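Local coordinates for protein ribonuclease H (Uncultured organism, PDB 3U3G) that probably acts as a type 1 ribonuclease H, cleaving the RNA strand of RNA/DNA hybrids, at residues T8-A12 and T43-E49; Y50-I54 and K99-I103; L57-Q61 and R110-L114. All blocks are in the same frame, centred on the assembly; numbering follows the deposited sequence.

Contact 1 (T8-A12 and T43-E49)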
# COMPACT_ATOMS: atom_id res chain seq x y z
N THR A 8 0.41 1.52 -3.96
CA THR A 8 1.27 0.80 -3.04
C THR A 8 1.89 -0.41 -3.70
O THR A 8 1.31 -0.99 -4.62
CB THR A 8 0.56 0.35 -1.75
OG1 THR A 8 -0.41 -0.66 -2.05
CG2 THR A 8 -0.14 1.54 -1.07
N ASP A 9 3.05 -0.81 -3.20
CA ASP A 9 3.66 -2.08 -3.57
C ASP A 9 4.55 -2.53 -2.41
O ASP A 9 5.04 -1.71 -1.62
CB ASP A 9 4.49 -1.93 -4.86
CG ASP A 9 4.77 -3.26 -5.55
OD1 ASP A 9 4.14 -4.28 -5.22
OD2 ASP A 9 5.63 -3.27 -6.46
N GLY A 10 4.76 -3.83 -2.31
CA GLY A 10 5.72 -4.40 -1.38
C GLY A 10 6.36 -5.60 -2.03
O GLY A 10 5.76 -6.25 -2.88
N GLY A 11 7.59 -5.88 -1.64
CA GLY A 11 8.30 -7.03 -2.18
C GLY A 11 9.32 -7.56 -1.21
O GLY A 11 9.86 -6.82 -0.39
N ALA A 12 9.67 -8.81 -1.38
CA ALA A 12 10.78 -9.41 -0.67
C ALA A 12 11.71 -10.19 -1.63
O ALA A 12 11.28 -10.77 -2.55
CB ALA A 12 10.27 -10.32 0.41
N THR A 43 10.85 -10.49 5.40
CA THR A 43 9.51 -11.05 5.40
C THR A 43 9.18 -11.72 4.07
O THR A 43 10.04 -11.86 3.21
CB THR A 43 8.45 -9.97 5.69
OG1 THR A 43 7.22 -10.61 6.06
CG2 THR A 43 8.24 -9.09 4.46
N THR A 44 7.94 -12.16 3.92
CA THR A 44 7.49 -12.65 2.63
C THR A 44 6.90 -11.54 1.77
O THR A 44 6.63 -10.43 2.26
CB THR A 44 6.44 -13.74 2.78
OG1 THR A 44 5.28 -13.19 3.41
CG2 THR A 44 6.98 -14.88 3.62
N ASN A 45 6.75 -11.83 0.49
CA ASN A 45 6.23 -10.88 -0.46
C ASN A 45 4.85 -10.39 -0.04
O ASN A 45 4.55 -9.20 -0.12
CB ASN A 45 6.16 -11.51 -1.85
CG ASN A 45 6.46 -10.53 -2.94
OD1 ASN A 45 5.54 -9.85 -3.43
ND2 ASN A 45 7.74 -10.21 -3.10
N ASN A 46 3.96 -11.33 0.25
CA ASN A 46 2.57 -10.96 0.52
C ASN A 46 2.44 -10.14 1.80
O ASN A 46 1.64 -9.22 1.87
CB ASN A 46 1.68 -12.20 0.59
CG ASN A 46 1.28 -12.70 -0.78
OD1 ASN A 46 1.30 -11.96 -1.76
ND2 ASN A 46 0.82 -13.95 -0.83
N VAL A 47 3.26 -10.47 2.80
CA VAL A 47 3.32 -9.65 4.00
C VAL A 47 3.80 -8.24 3.69
O VAL A 47 3.17 -7.27 4.11
CB VAL A 47 4.12 -10.30 5.13
CG1 VAL A 47 4.44 -9.27 6.23
CG2 VAL A 47 3.35 -11.48 5.70
N ALA A 48 4.84 -8.12 2.86
CA ALA A 48 5.29 -6.81 2.41
C ALA A 48 4.22 -5.99 1.70
O ALA A 48 4.09 -4.80 1.96
CB ALA A 48 6.57 -6.92 1.57
N GLU A 49 3.43 -6.62 0.82
CA GLU A 49 2.33 -5.90 0.18
C GLU A 49 1.35 -5.35 1.21
O GLU A 49 0.83 -4.23 1.07
CB GLU A 49 1.57 -6.81 -0.79
CG GLU A 49 2.30 -7.13 -2.11
CD GLU A 49 1.84 -6.26 -3.29
OE1 GLU A 49 1.35 -5.13 -3.09
OE2 GLU A 49 2.04 -6.70 -4.44
O HOH W 1 0.94 -3.07 -1.55
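Strand 8-12 runs nearly antiparallel to the start of the helix at 45-49. Their axes make an angle of 152° and approach to 5.8 Å. The backbones are in direct contact: Gly10 CA lies 4.0 Å from Glu49 CA and 3.7 Å from Ala48 O. A CB on Gly10 would clash with Ala48 O and Glu49 N. Ala48 CB packs on Gly11 N at 3.5 Å, and Ala12 CB sits 3.2 Å from Thr43 O. Thr44 is the N-cap; Thr44 OG1 accepts a weak capping hydrogen bond from Val47 N (3.4 Å). This crossing brings together two acidic residues of the ribonuclease H fold. Asp9 OD1 and Glu49 OE2 are 3.3 Å apart, two acceptors with no hydrogen bond. Asp77 and Asp128 also touch Asp9. Such a carboxylate cluster is consistent with the metal-binding active site of the family. Water 1 accepts from Thr8 OG1 (2.8 Å) and donates to Glu49 O (2.9 Å) and Glu49 OE1 (2.6 Å), tying strand to helix.

Contact 2 (Y50-I54 and K99-I103)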
# COMPACT_ATOMS: atom_id res chain seq x y z
N TYR A 50 1.03 -6.16 2.22
CA TYR A 50 0.10 -5.73 3.26
C TYR A 50 0.72 -4.64 4.13
O TYR A 50 0.05 -3.65 4.46
CB TYR A 50 -0.32 -6.90 4.14
CG TYR A 50 -1.51 -7.70 3.63
CD1 TYR A 50 -1.61 -8.09 2.30
CD2 TYR A 50 -2.50 -8.13 4.50
CE1 TYR A 50 -2.70 -8.83 1.85
CE2 TYR A 50 -3.54 -8.93 4.07
CZ TYR A 50 -3.65 -9.25 2.74
OH TYR A 50 -4.75 -9.98 2.31
N GLU A 51 2.01 -4.75 4.41
CA GLU A 51 2.69 -3.71 5.18
C GLU A 51 2.71 -2.39 4.42
O GLU A 51 2.67 -1.32 5.03
CB GLU A 51 4.12 -4.14 5.55
CG GLU A 51 4.25 -5.25 6.58
CD GLU A 51 3.99 -4.81 8.01
OE1 GLU A 51 3.38 -3.72 8.24
OE2 GLU A 51 4.35 -5.59 8.92
N ALA A 52 2.81 -2.44 3.10
CA ALA A 52 2.80 -1.20 2.33
C ALA A 52 1.46 -0.50 2.43
O ALA A 52 1.40 0.73 2.56
CB ALA A 52 3.14 -1.49 0.87
N LEU A 53 0.36 -1.27 2.44
CA LEU A 53 -0.95 -0.68 2.70
C LEU A 53 -1.04 -0.06 4.11
O LEU A 53 -1.60 1.03 4.27
CB LEU A 53 -2.07 -1.72 2.52
CG LEU A 53 -2.34 -2.23 1.11
CD1 LEU A 53 -3.17 -3.51 1.18
CD2 LEU A 53 -3.09 -1.15 0.35
N ILE A 54 -0.56 -0.79 5.12
CA ILE A 54 -0.56 -0.25 6.47
C ILE A 54 0.22 1.08 6.55
O ILE A 54 -0.24 2.05 7.13
CB ILE A 54 -0.02 -1.29 7.46
CG1 ILE A 54 -1.00 -2.47 7.53
CG2 ILE A 54 0.20 -0.68 8.83
CD1 ILE A 54 -0.47 -3.66 8.27
N LYS A 99 -3.04 -9.17 9.83
CA LYS A 99 -2.86 -7.89 9.17
C LYS A 99 -4.10 -7.48 8.37
O LYS A 99 -4.45 -6.30 8.30
CB LYS A 99 -1.61 -7.90 8.30
CG LYS A 99 -0.32 -7.82 9.12
CD LYS A 99 0.90 -8.25 8.31
CE LYS A 99 2.08 -8.62 9.22
NZ LYS A 99 2.47 -7.51 10.11
N PHE A 100 -4.81 -8.46 7.82
CA PHE A 100 -6.02 -8.15 7.09
C PHE A 100 -7.05 -7.48 8.00
O PHE A 100 -7.66 -6.47 7.64
CB PHE A 100 -6.63 -9.43 6.50
CG PHE A 100 -7.84 -9.18 5.66
CD1 PHE A 100 -7.70 -8.75 4.35
CD2 PHE A 100 -9.09 -9.11 6.24
CE1 PHE A 100 -8.80 -8.38 3.60
CE2 PHE A 100 -10.20 -8.75 5.49
CZ PHE A 100 -10.05 -8.38 4.17
N ALA A 101 -7.25 -8.07 9.18
CA ALA A 101 -8.19 -7.51 10.15
C ALA A 101 -7.77 -6.12 10.63
O ALA A 101 -8.59 -5.21 10.76
CB ALA A 101 -8.34 -8.46 11.34
N LYS A 102 -6.47 -5.96 10.81
CA LYS A 102 -5.92 -4.68 11.25
C LYS A 102 -6.16 -3.58 10.21
O LYS A 102 -6.71 -2.53 10.53
CB LYS A 102 -4.43 -4.85 11.50
CG LYS A 102 -3.69 -3.55 11.80
CD LYS A 102 -2.24 -3.82 12.19
CE LYS A 102 -1.44 -2.52 12.23
NZ LYS A 102 -0.03 -2.76 12.68
N ILE A 103 -5.89 -3.90 8.94
CA ILE A 103 -6.13 -2.97 7.84
C ILE A 103 -7.61 -2.62 7.74
O ILE A 103 -7.98 -1.46 7.59
CB ILE A 103 -5.66 -3.56 6.50
CG1 ILE A 103 -4.13 -3.59 6.46
CG2 ILE A 103 -6.23 -2.77 5.33
CD1 ILE A 103 -3.55 -4.52 5.41
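The helical segments 50-54 and 99-103 run side by side in the same direction. Their axes are 10.4 Å apart at closest and inclined by 21°. Tyr50 starts the contact. Its ring edge meets Lys99 CB, 3.9 Å from Tyr50 CD2, and Phe100 CB, 4.0 Å from Tyr50 CE2. The hydroxyl Tyr50 OH reaches the edge of the next ring, 3.8 Å from Phe100 CD1, but its hydrogen bond is to Gln84. Ile103 CD1 lies 3.9 Å from Tyr50 CD2. Glu51 starts off sideways, yet its carboxylate bends back to the partner helix. Glu51 OE2 accepts a hydrogen bond from Lys99 NZ at 2.9 Å, a salt bridge. Leu53 adds a looser contact, with Leu53 CB 4.3 Å from Ile103 CD1. Ile54 makes the closest apolar contact: Ile54 CG1 is 3.5 Å from Ile103 CG1, where Ile54 CA and Ile103 CA are 6.3 Å apart. The alkyl chains of both lysines flank it, with Lys99 CG 4.2 Å from Ile54 CD1 and Lys102 CE 4.2 Å from Ile54 CG2. The pair belongs to the helices packed on one face of the sheet in the ribonuclease H fold. Met85 of helix 79-85 touches Tyr50, Leu53, Phe100 and Ile103, while Leu53 also rests on Thr8 of strand 3-12 and on Val74 and Met76 of strand 71-76.

Contact 3 (L57-Q61 and R110-L114)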
# COMPACT_ATOMS: atom_id res chain seq x y z
N LEU A 57 -1.80 3.89 4.93
CA LEU A 57 -2.82 4.36 5.87
C LEU A 57 -2.25 5.23 7.00
O LEU A 57 -2.91 6.19 7.43
CB LEU A 57 -3.59 3.17 6.45
CG LEU A 57 -4.43 2.47 5.38
CD1 LEU A 57 -4.91 1.13 5.94
CD2 LEU A 57 -5.65 3.31 4.98
N GLU A 58 -1.01 4.96 7.40
CA GLU A 58 -0.30 5.81 8.35
C GLU A 58 0.06 7.16 7.72
O GLU A 58 -0.15 8.22 8.33
CB GLU A 58 0.95 5.07 8.84
CG GLU A 58 1.98 5.91 9.58
CD GLU A 58 1.73 5.99 11.07
OE1 GLU A 58 0.57 5.72 11.49
OE2 GLU A 58 2.61 6.54 11.77
N ASP A 59 0.60 7.12 6.51
CA ASP A 59 0.96 8.34 5.79
C ASP A 59 -0.25 9.25 5.72
O ASP A 59 -0.14 10.46 5.87
CB ASP A 59 1.40 8.00 4.37
CG ASP A 59 2.75 7.28 4.32
OD1 ASP A 59 3.59 7.48 5.22
OD2 ASP A 59 3.03 6.69 3.26
N LEU A 60 -1.41 8.66 5.44
CA LEU A 60 -2.62 9.47 5.30
C LEU A 60 -2.88 10.38 6.50
O LEU A 60 -3.48 11.45 6.36
CB LEU A 60 -3.84 8.57 5.05
CG LEU A 60 -3.96 8.05 3.62
CD1 LEU A 60 -5.19 7.15 3.49
CD2 LEU A 60 -4.07 9.25 2.66
N GLN A 61 -2.56 9.92 7.71
CA GLN A 61 -2.80 10.74 8.89
C GLN A 61 -2.10 12.08 8.84
O GLN A 61 -2.52 13.04 9.46
CB GLN A 61 -2.40 10.01 10.16
CG GLN A 61 -3.08 8.67 10.35
CD GLN A 61 -3.59 8.47 11.76
OE1 GLN A 61 -4.69 8.89 12.10
NE2 GLN A 61 -2.73 7.95 12.63
N ARG A 110 -10.28 5.49 9.81
CA ARG A 110 -9.63 6.70 9.28
C ARG A 110 -10.23 7.18 7.96
O ARG A 110 -10.20 8.33 7.67
CB ARG A 110 -8.14 6.45 9.02
CG ARG A 110 -7.31 6.24 10.23
CD ARG A 110 -5.80 6.19 9.92
NE ARG A 110 -5.22 5.60 11.05
CZ ARG A 110 -4.09 4.95 11.08
NH1 ARG A 110 -3.34 4.87 10.02
NH2 ARG A 110 -3.73 4.33 12.18
N VAL A 111 -10.64 6.23 7.13
CA VAL A 111 -11.01 6.54 5.73
C VAL A 111 -12.10 5.59 5.23
O VAL A 111 -11.86 4.83 4.37
CB VAL A 111 -9.81 6.54 4.74
CG1 VAL A 111 -9.10 7.76 4.73
CG2 VAL A 111 -8.86 5.49 5.07
N PRO A 112 -13.29 5.64 5.81
CA PRO A 112 -14.26 4.59 5.53
C PRO A 112 -14.78 4.60 4.09
O PRO A 112 -15.30 3.58 3.62
CB PRO A 112 -15.40 4.90 6.51
CG PRO A 112 -15.19 6.32 6.91
CD PRO A 112 -13.70 6.49 6.94
N ASN A 113 -14.51 5.66 3.35
CA ASN A 113 -14.90 5.69 1.94
C ASN A 113 -13.76 5.41 0.97
O ASN A 113 -13.94 5.53 -0.24
CB ASN A 113 -15.59 7.00 1.60
CG ASN A 113 -16.83 7.23 2.44
OD1 ASN A 113 -17.65 6.32 2.62
ND2 ASN A 113 -16.88 8.39 3.09
N LEU A 114 -12.62 5.00 1.50
CA LEU A 114 -11.51 4.50 0.67
C LEU A 114 -12.02 3.47 -0.33
O LEU A 114 -12.73 2.54 0.06
CB LEU A 114 -10.46 3.84 1.57
CG LEU A 114 -9.24 3.25 0.86
CD1 LEU A 114 -8.46 4.38 0.19
CD2 LEU A 114 -8.37 2.50 1.85
O HOH W 2 -0.85 3.88 12.70
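Two leucines bulge from the last turns of helix 45-60 and meet the turn that follows helix 94-110. Leu57 fits against the hollow formed by Val111 and Leu114: Leu57 CD2 is 3.9 Å from Val111 CG2 and 4.2 Å from Leu114 CD2. Val111 also meets the second bump, with Val111 CG1 4.1 Å from Leu60 CD1. The type I turn from Val111 to Leu114, closed by Leu114 N to Val111 O at 3.0 Å, carries Pro112 and Asn113 away from the helix and turns Leu114 back. Arg110 reaches across the gap on the more exposed side. Its NH1 gives a weak hydrogen bond to Leu57 O (2.9 Å), and Gln61 CD covers one guanidinium face, 3.4 Å from Arg110 NE. Water 2 links Glu58 OE1 (2.6 Å) and Arg110 NH2 (3.0 Å). The turn joins helix 94-110 to strand 115-118, the final step of the beta-alpha-beta crossover from strand 71-76 that is characteristic of the ribonuclease H fold.

In the fold
Helix 45-60 takes part in all three contacts. Contact 1 sets its first turn on the central strand 3-12. The packing there is tight and made by glycines and alanines, and acidic groups gather beside it. Contact 2 joins the middle of the helix to helix 94-110 through larger apolar side chains, with one salt bridge between partly exposed residues. Contact 3 meets the turn after that second helix, with apolar packing inside and the polar bonds of Arg110 on the more exposed side. All three are partly buried: Ala48, Ile103 and Leu57 are buried, while Asn45, Lys102 and Gln61 are exposed. Contact 2 touches both others; contacts 1 and 3 have centres about 20 Å apart.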